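Local coordinates for carbohydrate-binding protein (Flavonifractor plautii, PDB 6N1B) that binds blood group B trisaccharide in its glycan pocket and probably removes the acetyl group from the terminal N-acetylgalactosamine of the A antigen, at residues P279-F291 / V300-W312. Residues are numbered along the deposited sequence; the frame is centred on the assembly and turned at random.
Sequences PDLKEFVCISQCF and VLHLTTSKDGVNW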
# COMPACT_ATOMS: atom_id res chain seq x y z
N PRO A 279 7.76 -12.88 11.63
CA PRO A 279 8.08 -14.02 12.47
C PRO A 279 9.35 -13.85 13.35
O PRO A 279 9.38 -14.22 14.52
CB PRO A 279 8.26 -15.17 11.48
CG PRO A 279 7.27 -14.82 10.39
CD PRO A 279 7.46 -13.31 10.28
N ASP A 280 10.38 -13.25 12.76
CA ASP A 280 11.66 -13.08 13.51
C ASP A 280 11.53 -12.22 14.73
O ASP A 280 12.31 -12.38 15.68
CB ASP A 280 12.73 -12.53 12.55
CG ASP A 280 14.13 -12.54 13.08
OD1 ASP A 280 14.55 -13.54 13.64
OD2 ASP A 280 14.81 -11.58 12.88
N LEU A 281 10.53 -11.30 14.75
CA LEU A 281 10.24 -10.41 15.85
C LEU A 281 9.10 -10.83 16.69
O LEU A 281 8.86 -10.20 17.73
CB LEU A 281 9.99 -8.97 15.35
CG LEU A 281 11.20 -8.38 14.49
CD1 LEU A 281 10.72 -7.03 13.97
CD2 LEU A 281 12.43 -8.23 15.32
N LYS A 282 8.39 -11.85 16.32
CA LYS A 282 7.22 -12.36 17.06
C LYS A 282 6.21 -11.26 17.23
O LYS A 282 5.55 -11.15 18.30
CB LYS A 282 7.61 -13.04 18.30
CG LYS A 282 8.54 -14.27 18.09
CD LYS A 282 8.98 -14.86 19.49
CE LYS A 282 9.20 -16.35 19.47
NZ LYS A 282 10.64 -16.58 19.51
N GLU A 283 5.99 -10.42 16.22
CA GLU A 283 5.04 -9.31 16.31
C GLU A 283 4.59 -8.81 15.01
O GLU A 283 5.23 -9.06 13.95
CB GLU A 283 5.57 -8.15 17.15
CG GLU A 283 6.66 -7.42 16.50
CD GLU A 283 7.45 -6.42 17.35
OE1 GLU A 283 7.08 -6.13 18.49
OE2 GLU A 283 8.47 -5.87 16.71
N PHE A 284 3.46 -8.10 15.03
CA PHE A 284 3.01 -7.31 13.90
C PHE A 284 3.76 -5.96 13.92
O PHE A 284 4.00 -5.38 14.98
CB PHE A 284 1.49 -7.07 13.92
CG PHE A 284 0.66 -8.29 13.91
CD1 PHE A 284 0.37 -9.01 15.05
CD2 PHE A 284 0.12 -8.75 12.72
CE1 PHE A 284 -0.40 -10.20 15.01
CE2 PHE A 284 -0.64 -9.89 12.63
CZ PHE A 284 -0.90 -10.63 13.77
N VAL A 285 4.11 -5.53 12.70
CA VAL A 285 4.81 -4.27 12.47
C VAL A 285 4.05 -3.50 11.44
O VAL A 285 3.62 -4.03 10.46
CB VAL A 285 6.28 -4.53 12.08
CG1 VAL A 285 7.00 -3.20 11.86
CG2 VAL A 285 7.01 -5.38 13.13
N CYS A 286 3.90 -2.17 11.70
CA CYS A 286 3.15 -1.31 10.77
C CYS A 286 3.95 -0.02 10.50
O CYS A 286 4.50 0.59 11.40
CB CYS A 286 1.78 -0.97 11.42
SG CYS A 286 0.84 0.26 10.45
N ILE A 287 3.97 0.29 9.20
CA ILE A 287 4.43 1.61 8.78
C ILE A 287 3.19 2.42 8.46
O ILE A 287 2.42 2.11 7.56
CB ILE A 287 5.39 1.47 7.53
CG1 ILE A 287 6.66 0.83 7.94
CG2 ILE A 287 5.64 2.84 6.98
CD1 ILE A 287 7.70 0.71 6.83
N SER A 288 3.04 3.49 9.23
CA SER A 288 1.88 4.41 9.14
C SER A 288 2.29 5.75 8.51
O SER A 288 3.19 6.42 9.05
CB SER A 288 1.33 4.65 10.57
OG SER A 288 0.39 5.68 10.55
N GLN A 289 1.64 6.11 7.42
CA GLN A 289 1.71 7.48 6.92
C GLN A 289 0.72 8.27 7.75
O GLN A 289 -0.49 7.97 7.76
CB GLN A 289 1.28 7.50 5.43
CG GLN A 289 1.22 8.90 4.89
CD GLN A 289 0.44 9.04 3.61
OE1 GLN A 289 -0.04 8.04 3.06
NE2 GLN A 289 0.21 10.32 3.17
N CYS A 290 1.24 9.25 8.52
CA CYS A 290 0.50 9.90 9.59
C CYS A 290 0.83 11.35 9.68
O CYS A 290 1.75 11.84 8.98
CB CYS A 290 0.68 9.13 10.91
SG CYS A 290 2.42 9.06 11.44
N PHE A 291 0.17 12.08 10.57
CA PHE A 291 0.28 13.54 10.61
C PHE A 291 -0.16 14.07 11.95
O PHE A 291 -1.09 13.47 12.58
CB PHE A 291 -0.50 14.17 9.46
CG PHE A 291 -1.96 13.82 9.46
CD1 PHE A 291 -2.41 12.64 8.89
CD2 PHE A 291 -2.86 14.65 10.12
CE1 PHE A 291 -3.75 12.31 8.94
CE2 PHE A 291 -4.19 14.32 10.14
CZ PHE A 291 -4.63 13.13 9.61
N VAL A 300 4.45 12.24 7.33
CA VAL A 300 5.63 11.50 7.58
C VAL A 300 5.25 10.01 7.80
O VAL A 300 4.04 9.68 7.86
CB VAL A 300 6.37 11.97 8.82
CG1 VAL A 300 6.89 13.39 8.63
CG2 VAL A 300 5.50 11.94 10.08
N LEU A 301 6.25 9.13 7.87
CA LEU A 301 5.98 7.77 8.31
C LEU A 301 6.44 7.67 9.78
O LEU A 301 7.46 8.18 10.18
CB LEU A 301 6.80 6.73 7.53
CG LEU A 301 6.56 6.70 6.05
CD1 LEU A 301 7.39 5.65 5.36
CD2 LEU A 301 5.10 6.62 5.65
N HIS A 302 5.64 6.88 10.53
CA HIS A 302 5.99 6.39 11.85
C HIS A 302 5.92 4.81 11.89
O HIS A 302 5.15 4.29 11.10
CB HIS A 302 5.21 7.04 13.00
CG HIS A 302 5.70 8.41 13.38
ND1 HIS A 302 6.50 8.59 14.52
CD2 HIS A 302 5.54 9.63 12.84
CE1 HIS A 302 6.83 9.87 14.60
NE2 HIS A 302 6.27 10.51 13.60
N LEU A 303 6.63 4.25 12.83
CA LEU A 303 6.60 2.82 13.04
C LEU A 303 5.77 2.51 14.30
O LEU A 303 5.99 3.17 15.32
CB LEU A 303 8.02 2.27 13.18
CG LEU A 303 8.21 0.76 13.11
CD1 LEU A 303 7.95 0.34 11.69
CD2 LEU A 303 9.56 0.39 13.62
N THR A 304 4.95 1.46 14.23
CA THR A 304 4.16 1.07 15.40
C THR A 304 4.12 -0.46 15.39
O THR A 304 4.11 -1.08 14.31
CB THR A 304 2.80 1.75 15.39
OG1 THR A 304 2.14 1.39 16.62
CG2 THR A 304 1.95 1.49 14.19
N THR A 305 4.09 -1.10 16.55
CA THR A 305 4.14 -2.53 16.63
C THR A 305 3.08 -3.08 17.59
O THR A 305 2.56 -2.30 18.44
CB THR A 305 5.51 -3.03 17.07
OG1 THR A 305 5.79 -2.70 18.42
CG2 THR A 305 6.65 -2.55 16.20
N SER A 306 2.80 -4.37 17.48
CA SER A 306 1.76 -5.03 18.30
C SER A 306 1.98 -6.50 18.36
O SER A 306 2.29 -7.14 17.36
CB SER A 306 0.43 -4.79 17.61
OG SER A 306 -0.64 -5.50 18.28
N LYS A 307 1.76 -7.11 19.56
CA LYS A 307 1.84 -8.53 19.69
C LYS A 307 0.67 -9.25 19.05
O LYS A 307 0.77 -10.43 18.73
CB LYS A 307 1.97 -8.90 21.14
CG LYS A 307 3.25 -8.54 21.69
CD LYS A 307 4.37 -9.53 21.17
CE LYS A 307 5.87 -9.23 21.35
NZ LYS A 307 6.46 -10.58 21.00
N ASP A 308 -0.50 -8.59 18.98
CA ASP A 308 -1.77 -9.19 18.61
C ASP A 308 -2.49 -8.68 17.48
O ASP A 308 -3.53 -9.24 17.04
CB ASP A 308 -2.71 -9.27 19.89
CG ASP A 308 -2.93 -7.95 20.53
OD1 ASP A 308 -2.71 -6.92 19.87
OD2 ASP A 308 -3.37 -7.88 21.68
N GLY A 309 -2.03 -7.53 16.92
CA GLY A 309 -2.76 -6.87 15.86
C GLY A 309 -3.77 -5.84 16.30
O GLY A 309 -4.30 -5.09 15.49
N VAL A 310 -4.13 -5.94 17.61
CA VAL A 310 -5.18 -5.13 18.23
C VAL A 310 -4.68 -3.94 18.99
O VAL A 310 -5.21 -2.81 18.83
CB VAL A 310 -6.10 -6.01 19.14
CG1 VAL A 310 -7.33 -5.22 19.58
CG2 VAL A 310 -6.52 -7.31 18.51
N ASN A 311 -3.68 -4.22 19.84
CA ASN A 311 -3.12 -3.25 20.78
C ASN A 311 -1.72 -2.89 20.38
O ASN A 311 -0.87 -3.81 20.31
CB ASN A 311 -3.18 -3.90 22.17
CG ASN A 311 -4.60 -4.24 22.55
OD1 ASN A 311 -5.40 -3.35 22.79
ND2 ASN A 311 -4.92 -5.55 22.55
N TRP A 312 -1.51 -1.64 20.06
CA TRP A 312 -0.27 -1.17 19.46
C TRP A 312 0.50 -0.22 20.33
O TRP A 312 -0.07 0.32 21.30
CB TRP A 312 -0.62 -0.44 18.14
CG TRP A 312 -1.27 -1.31 17.09
CD1 TRP A 312 -2.56 -1.73 17.07
CD2 TRP A 312 -0.64 -1.94 15.97
NE1 TRP A 312 -2.81 -2.57 16.01
CE2 TRP A 312 -1.61 -2.70 15.34
CE3 TRP A 312 0.66 -1.93 15.47
CZ2 TRP A 312 -1.31 -3.51 14.19
CZ3 TRP A 312 0.94 -2.73 14.39
CH2 TRP A 312 -0.01 -3.50 13.74
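Phe284 reaches across to the turn 307-309. Its CB sits beside Ser306 O and lies 3.9 Å from Trp312 CH2; CG lies about equally far from Ser306 O and Gly309 N. With CG held anti to the carbonyl carbon (chi1 -59°), the ring comes to lie against that turn: Phe284 CD1 sits 3.4 Å from Gly309 N, and Phe284 CE1 is 3.6 Å from Asp308 C. Gly309 CA covers one ring face, 23° off the normal and displaced toward the rim, a CH-pi contact, while the carbonyl oxygens of Ser306 and Lys307 lie at the edge in the ring plane. Tyr277 adds an edge-to-face ring contact from strand 269-278.

The turn is braced in part by Ser306 OG, which accepts from the backbone N of Asp308 and of Gly309 (an ST turn and ST motif) and donates to Asn311 O at 2.7 Å. Asp308 OD1 adds an Asx turn and motif, accepting from Val310 N and Asn311 N. Ser306 CB sits over the centre of the Trp312 ring, whose CZ3 approaches Cys286 CB to 3.6 Å.

Strands 283-291 and 300-306 form an antiparallel beta hairpin in the middle of a four-stranded sheet, consistent with one beta-propeller blade. Four hydrogen-bonded pairs, from Phe284-Ser306 to Cys290-Val300, are each closed by two backbone bonds. On the face of Val285, Ile287 and Gln289, apolar branches cross at a slant: Leu303 CD1 meets Val285 CG1 at 3.7 Å and also touches Ile287 CG1, while Ile287 CG2 meets Leu301 CD1. Gln289, its NE2 bonded to Ser299 OG, touches calcium-site His272 and glycan-pocket Trp271 and Tyr335.

Lys307 bends at chi2 (-74°), and its NZ donates to Lys282 O at 2.9 Å from above the carbonyl plane. At the other end, Cys290 SG approaches His302 CD2 obliquely, 3.5 Å away.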